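Uncharacterized protein (Bacteroides ovatus, PDB 4QEY) is of unknown function but belongs to the DUF4425 family of PLAT/LH2- and C2-like beta-sandwich proteins, and is probably a calcium-binding lipoprotein. Local coordinates at residues A[80-85]-A[91-96]; A[15-20]-A[26-31]. All coordinates share one frame; numbering follows the deposited sequence. Where two conformers were deposited one is given.

Interaction 1: residues A[80-85]-A[91-96]; sequences GSVIST and KKLKIS. With EDO (1,2-ethanediol), chain N.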
loop_
_atom_site.group_PDB
_atom_site.type_symbol
_atom_site.label_atom_id
_atom_site.label_comp_id
_atom_site.label_asym_id
_atom_site.label_seq_id
_atom_site.Cartn_x
_atom_site.Cartn_y
_atom_site.Cartn_z
ATOM N N GLY A 80 -4.037 -2.813 -3.905
ATOM C CA GLY A 80 -3.090 -2.620 -4.990
ATOM C C GLY A 80 -3.219 -3.587 -6.152
ATOM O O GLY A 80 -3.832 -4.654 -6.041
ATOM N N SER A 81 -2.630 -3.202 -7.285
ATOM C CA SER A 81 -2.549 -4.032 -8.469
ATOM C C SER A 81 -1.146 -3.930 -9.033
ATOM O O SER A 81 -0.494 -2.890 -8.954
ATOM C CB SER A 81 -3.613 -3.682 -9.518
ATOM O OG SER A 81 -3.423 -2.427 -10.152
ATOM N N VAL A 82 -0.665 -5.056 -9.531
ATOM C CA VAL A 82 0.637 -5.232 -10.180
ATOM C C VAL A 82 0.366 -5.777 -11.590
ATOM O O VAL A 82 -0.282 -6.814 -11.730
ATOM C CB VAL A 82 1.579 -6.146 -9.349
ATOM C CG1 VAL A 82 2.878 -6.425 -10.098
ATOM C CG2 VAL A 82 1.867 -5.549 -7.978
ATOM N N ILE A 83 0.773 -5.027 -12.618
ATOM C CA ILE A 83 0.625 -5.390 -14.031
ATOM C C ILE A 83 2.004 -5.293 -14.652
ATOM O O ILE A 83 2.684 -4.301 -14.416
ATOM C CB ILE A 83 -0.446 -4.526 -14.800
ATOM C CG1 ILE A 83 -1.844 -4.521 -14.128
ATOM C CG2 ILE A 83 -0.593 -4.964 -16.259
ATOM C CD1 ILE A 83 -2.051 -3.457 -13.124
ATOM N N SER A 84 2.434 -6.346 -15.351
ATOM C CA SER A 84 3.709 -6.452 -16.056
ATOM C C SER A 84 3.615 -5.802 -17.418
ATOM O O SER A 84 2.622 -6.009 -18.141
ATOM C CB SER A 84 4.114 -7.911 -16.207
ATOM O OG SER A 84 3.192 -8.589 -17.048
ATOM N N THR A 85 4.684 -5.056 -17.788
ATOM C CA THR A 85 4.780 -4.302 -19.048
ATOM C C THR A 85 5.948 -4.845 -19.936
ATOM O O THR A 85 6.444 -4.129 -20.807
ATOM C CB THR A 85 4.960 -2.815 -18.720
ATOM O OG1 THR A 85 6.122 -2.654 -17.917
ATOM C CG2 THR A 85 3.780 -2.232 -17.985
ATOM N N LYS A 91 11.340 -11.498 -15.094
ATOM C CA LYS A 91 11.432 -10.176 -14.475
ATOM C C LYS A 91 10.719 -10.252 -13.128
ATOM O O LYS A 91 9.608 -10.768 -13.059
ATOM C CB LYS A 91 10.858 -9.078 -15.388
ATOM C CG LYS A 91 11.576 -8.927 -16.737
ATOM C CD LYS A 91 13.016 -8.448 -16.600
ATOM C CE LYS A 91 13.613 -8.047 -17.921
ATOM N NZ LYS A 91 14.957 -7.436 -17.740
ATOM N N LYS A 92 11.379 -9.822 -12.052
ATOM C CA LYS A 92 10.837 -9.950 -10.707
ATOM C C LYS A 92 10.548 -8.615 -10.048
ATOM O O LYS A 92 11.312 -7.654 -10.181
ATOM C CB LYS A 92 11.805 -10.733 -9.781
ATOM C CG LYS A 92 12.162 -12.150 -10.237
ATOM C CD LYS A 92 13.042 -12.874 -9.227
ATOM C CE LYS A 92 13.343 -14.295 -9.662
ATOM N NZ LYS A 92 14.082 -15.062 -8.629
ATOM N N LEU A 93 9.443 -8.589 -9.289
ATOM C CA LEU A 93 9.044 -7.464 -8.463
ATOM C C LEU A 93 8.767 -7.971 -7.079
ATOM O O LEU A 93 8.011 -8.922 -6.909
ATOM C CB LEU A 93 7.837 -6.673 -8.998
ATOM C CG LEU A 93 7.596 -5.320 -8.283
ATOM C CD1 LEU A 93 8.605 -4.286 -8.731
ATOM C CD2 LEU A 93 6.223 -4.793 -8.547
ATOM N N LYS A 94 9.386 -7.335 -6.090
ATOM C CA LYS A 94 9.194 -7.623 -4.675
ATOM C C LYS A 94 8.365 -6.513 -4.082
ATOM O O LYS A 94 8.696 -5.337 -4.261
ATOM C CB LYS A 94 10.539 -7.777 -3.936
ATOM C CG LYS A 94 11.002 -9.164 -3.625
ATOM C CD LYS A 94 12.181 -9.049 -2.675
ATOM C CE LYS A 94 12.870 -10.369 -2.437
ATOM N NZ LYS A 94 14.111 -10.199 -1.633
ATOM N N ILE A 95 7.268 -6.875 -3.412
ATOM C CA ILE A 95 6.351 -5.934 -2.762
ATOM C C ILE A 95 6.233 -6.257 -1.292
ATOM O O ILE A 95 6.042 -7.420 -0.938
ATOM C CB ILE A 95 4.946 -5.983 -3.456
ATOM C CG1 ILE A 95 4.984 -5.475 -4.922
ATOM C CG2 ILE A 95 3.843 -5.274 -2.654
ATOM C CD1 ILE A 95 5.310 -3.977 -5.114
ATOM N N SER A 96 6.336 -5.232 -0.438
ATOM C CA SER A 96 6.065 -5.391 0.984
ATOM C C SER A 96 5.013 -4.356 1.370
ATOM O O SER A 96 5.115 -3.190 0.972
ATOM C CB SER A 96 7.318 -5.297 1.853
ATOM O OG SER A 96 7.772 -3.969 2.052
HETATM C C1 EDO N . 10.726 -5.380 -0.275
HETATM O O1 EDO N . 10.239 -4.908 -1.516
HETATM C C2 EDO N . 11.008 -4.145 0.616
HETATM O O2 EDO N . 11.941 -3.231 0.016
#
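Val82 reaches across the sandwich core to Leu93 and Ile95, and these three buried side chains make up the whole contact between 80-85 and 91-96. The meeting is purely apolar. Each branch of Val82 has its own partner: CG1 lies 4.0 Å from CD2 of Leu93, while CG2 sits more loosely, 4.4 Å from CG1 of Ile95. With CG1 anti to the backbone N (chi1 175°) and CG2 beside that N, the valine fork opens over two residues that follow one another on the inward face of the facing strand. The side chains of Leu93 and Val82 cross obliquely, and CD2 is the leucine atom that makes the contact. The CA atoms of Val82 and Leu93 are 8.9 Å apart, a spacing bridged by side chains and too wide for strand pairing; only 85 Å² is buried between the segments.

Polar contacts lie on the other face of 91-96, where a 1,2-ethanediol molecule, probably from the crystallisation liquor, gives a weak hydrogen bond from its O1 to Lys94 O (3.2 Å). Its C2 lies 3.5 Å from Ser96 OG, a plain contact.

Strand 73-84 is paired with strands 26-36 and 121-127, through backbone bonds of Ser81 with Asn29 and Val82 with Glu122. Strand 92-101 runs between 13-21 and 104-114 in the opposing sheet. Phe26 packs against both Val82 and Leu93, and Tyr113 of strand 104-114 against both Val82 and Ile95, so the contact is part of the face-to-face packing of the two sheets in the beta-sandwich core.

Interaction 2: residues A[15-20]-A[26-31]; sequences IVVEQS and FDLNIA. With EDO (1,2-ethanediol), chain L; EDO (1,2-ethanediol), chain N; EDO (1,2-ethanediol), chain M.
Val17 meets Ile30 and Leu28 tip to tip in the buried layer between two sheets. CD1 of Ile30 stands against the fork of Val17, 3.9 Å from CB and 4.1 Å from CG2. Its chain is extended past CG1 (chi2 -177°), which carries the terminal methyl across the gap. Val17 CG1 also faces CD2 of Leu28 at 4.2 Å. That same leucine methyl lies 4.0 Å from Gln19 OE1, so Leu28 is touched by both Val17 and Gln19.

The Gln19 amide is polar but buried, and its two ends are held differently. NE2 donates to the carbonyl oxygens of Val60 and Glu62, which fixes the flat group beside Leu28; the 1,2-ethanediol of chain L is modelled near OE1, but its position is doubtful. Farther out, the ethanediol of chain M gives a hydrogen bond from O2 to Asp27 OD1 (3.0 Å). Both are probably from the crystallisation liquor.

The axes of segments 15-20 and 26-31 run antiparallel at 179° and approach to 10.1 Å, as in the facing sheets of a beta-sandwich. Strand 13-21 is flanked by 64-68 and 92-101, strand 26-36 by 55-57 and 73-84. The core layer continues through Ile65, which packs on Ile30, and Cys78, which packs on Val17.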
loop_
_atom_site.group_PDB
_atom_site.type_symbol
_atom_site.label_atom_id
_atom_site.label_comp_id
_atom_site.label_asym_id
_atom_site.label_seq_id
_atom_site.Cartn_x
_atom_site.Cartn_y
_atom_site.Cartn_z
ATOM N N ILE A 15 0.016 2.680 6.588
ATOM C CA ILE A 15 0.367 1.575 5.707
ATOM C C ILE A 15 1.512 2.061 4.811
ATOM O O ILE A 15 1.408 3.110 4.169
ATOM C CB ILE A 15 -0.821 0.981 4.892
ATOM C CG1 ILE A 15 -1.909 0.387 5.833
ATOM C CG2 ILE A 15 -0.310 -0.094 3.921
ATOM C CD1 ILE A 15 -3.161 -0.190 5.175
ATOM N N VAL A 16 2.620 1.305 4.811
ATOM C CA VAL A 16 3.790 1.576 3.986
ATOM C C VAL A 16 3.878 0.480 2.916
ATOM O O VAL A 16 3.813 -0.718 3.228
ATOM C CB VAL A 16 5.091 1.682 4.828
ATOM C CG1 VAL A 16 6.304 2.000 3.943
ATOM C CG2 VAL A 16 4.951 2.726 5.927
ATOM N N VAL A 17 3.985 0.906 1.650
ATOM C CA VAL A 17 4.153 0.035 0.492
ATOM C C VAL A 17 5.575 0.264 -0.022
ATOM O O VAL A 17 6.001 1.410 -0.192
ATOM C CB VAL A 17 3.058 0.256 -0.602
ATOM C CG1 VAL A 17 3.250 -0.696 -1.784
ATOM C CG2 VAL A 17 1.655 0.092 -0.013
ATOM N N GLU A 18 6.330 -0.829 -0.191
ATOM C CA GLU A 18 7.695 -0.807 -0.709
ATOM C C GLU A 18 7.818 -1.746 -1.897
ATOM O O GLU A 18 7.224 -2.829 -1.892
ATOM C CB GLU A 18 8.720 -1.175 0.362
ATOM C CG GLU A 18 8.965 -0.102 1.402
ATOM C CD GLU A 18 10.098 -0.361 2.380
ATOM O OE1 GLU A 18 10.615 -1.499 2.429
ATOM O OE2 GLU A 18 10.459 0.582 3.118
ATOM N N GLN A 19 8.591 -1.334 -2.914
ATOM C CA GLN A 19 8.846 -2.152 -4.090
ATOM C C GLN A 19 10.336 -2.195 -4.392
ATOM O O GLN A 19 11.048 -1.217 -4.168
ATOM C CB GLN A 19 8.070 -1.655 -5.320
ATOM C CG GLN A 19 8.427 -0.241 -5.797
ATOM C CD GLN A 19 7.790 0.094 -7.113
ATOM O OE1 GLN A 19 7.449 -0.787 -7.887
ATOM N NE2 GLN A 19 7.634 1.376 -7.387
ATOM N N SER A 20 10.805 -3.327 -4.911
ATOM C CA SER A 20 12.198 -3.521 -5.324
ATOM C C SER A 20 12.231 -4.541 -6.470
ATOM O O SER A 20 11.236 -5.205 -6.730
ATOM C CB SER A 20 13.084 -3.949 -4.149
ATOM O OG SER A 20 12.737 -5.205 -3.585
ATOM N N PHE A 26 7.116 -3.340 -14.516
ATOM C CA PHE A 26 5.807 -3.476 -13.894
ATOM C C PHE A 26 5.170 -2.118 -13.737
ATOM O O PHE A 26 5.859 -1.105 -13.847
ATOM C CB PHE A 26 5.938 -4.163 -12.509
ATOM C CG PHE A 26 6.478 -5.576 -12.522
ATOM C CD1 PHE A 26 7.849 -5.817 -12.468
ATOM C CD2 PHE A 26 5.615 -6.669 -12.570
ATOM C CE1 PHE A 26 8.346 -7.119 -12.479
ATOM C CE2 PHE A 26 6.116 -7.978 -12.603
ATOM C CZ PHE A 26 7.473 -8.190 -12.548
ATOM N N ASP A 27 3.849 -2.109 -13.506
ATOM C CA ASP A 27 3.013 -0.978 -13.103
ATOM C C ASP A 27 2.418 -1.312 -11.739
ATOM O O ASP A 27 1.747 -2.323 -11.622
ATOM C CB ASP A 27 1.925 -0.624 -14.127
ATOM C CG ASP A 27 2.372 0.022 -15.416
ATOM O OD1 ASP A 27 3.487 0.589 -15.447
ATOM O OD2 ASP A 27 1.582 0.024 -16.373
ATOM N N LEU A 28 2.733 -0.532 -10.707
ATOM C CA LEU A 28 2.196 -0.673 -9.355
ATOM C C LEU A 28 1.188 0.439 -9.136
ATOM O O LEU A 28 1.540 1.627 -9.245
ATOM C CB LEU A 28 3.308 -0.656 -8.270
ATOM C CG LEU A 28 2.856 -0.670 -6.812
ATOM C CD1 LEU A 28 2.115 -1.978 -6.462
ATOM C CD2 LEU A 28 4.018 -0.474 -5.896
ATOM N N ASN A 29 -0.077 0.051 -8.886
ATOM C CA ASN A 29 -1.186 0.968 -8.639
ATOM C C ASN A 29 -1.700 0.691 -7.261
ATOM O O ASN A 29 -1.992 -0.465 -6.948
ATOM C CB ASN A 29 -2.278 0.814 -9.707
ATOM C CG ASN A 29 -1.728 0.868 -11.106
ATOM O OD1 ASN A 29 -1.280 1.917 -11.581
ATOM N ND2 ASN A 29 -1.671 -0.297 -11.761
ATOM N N ILE A 30 -1.717 1.707 -6.392
ATOM C CA ILE A 30 -2.150 1.495 -5.013
ATOM C C ILE A 30 -3.198 2.566 -4.640
ATOM O O ILE A 30 -3.184 3.686 -5.146
ATOM C CB ILE A 30 -0.983 1.437 -3.995
ATOM C CG1 ILE A 30 -0.092 2.681 -4.054
ATOM C CG2 ILE A 30 -0.136 0.171 -4.197
ATOM C CD1 ILE A 30 1.182 2.674 -3.098
ATOM N N ALA A 31 -4.167 2.149 -3.821
ATOM C CA ALA A 31 -5.238 2.987 -3.318
ATOM C C ALA A 31 -5.356 2.809 -1.819
ATOM O O ALA A 31 -5.341 1.682 -1.331
ATOM C CB ALA A 31 -6.552 2.654 -4.016
HETATM C C1 EDO L . 6.861 0.405 -10.712
HETATM O O1 EDO L . 7.136 -0.954 -10.514
HETATM C C2 EDO L . 5.397 0.484 -11.140
HETATM O O2 EDO L . 4.973 1.807 -11.343
HETATM C C1 EDO N . 10.726 -5.380 -0.275
HETATM O O1 EDO N . 10.239 -4.908 -1.516
HETATM C C2 EDO N . 11.008 -4.145 0.616
HETATM O O2 EDO N . 11.941 -3.231 0.016
HETATM C C1 EDO M . 7.558 2.183 -13.873
HETATM O O1 EDO M . 7.459 0.893 -14.473
HETATM C C2 EDO M . 6.382 3.118 -14.310
HETATM O O2 EDO M . 5.132 2.558 -13.915
#

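In the fold
From the N terminus, the chain first runs up strand 13-21, turns through residues 22-25 and comes back along 26-36 in the other sheet; interaction 2 closes that short loop. The chain then passes through the small strands and 64-68 before interaction 1 closes a second turn, between 73-84 and 92-101. The two loops follow in series, neither nesting nor crossing, and each carries the chain from one sheet to the other. Their strands are neighbours within both sheets: 13-21 lies beside 92-101, and 26-36 beside 73-84, where Ser81 N and Asn29 O (2.8 Å) form a probable hydrogen bond. The contacts, with centres about 8 Å apart, thus tie the sandwich's two sheets together side by side.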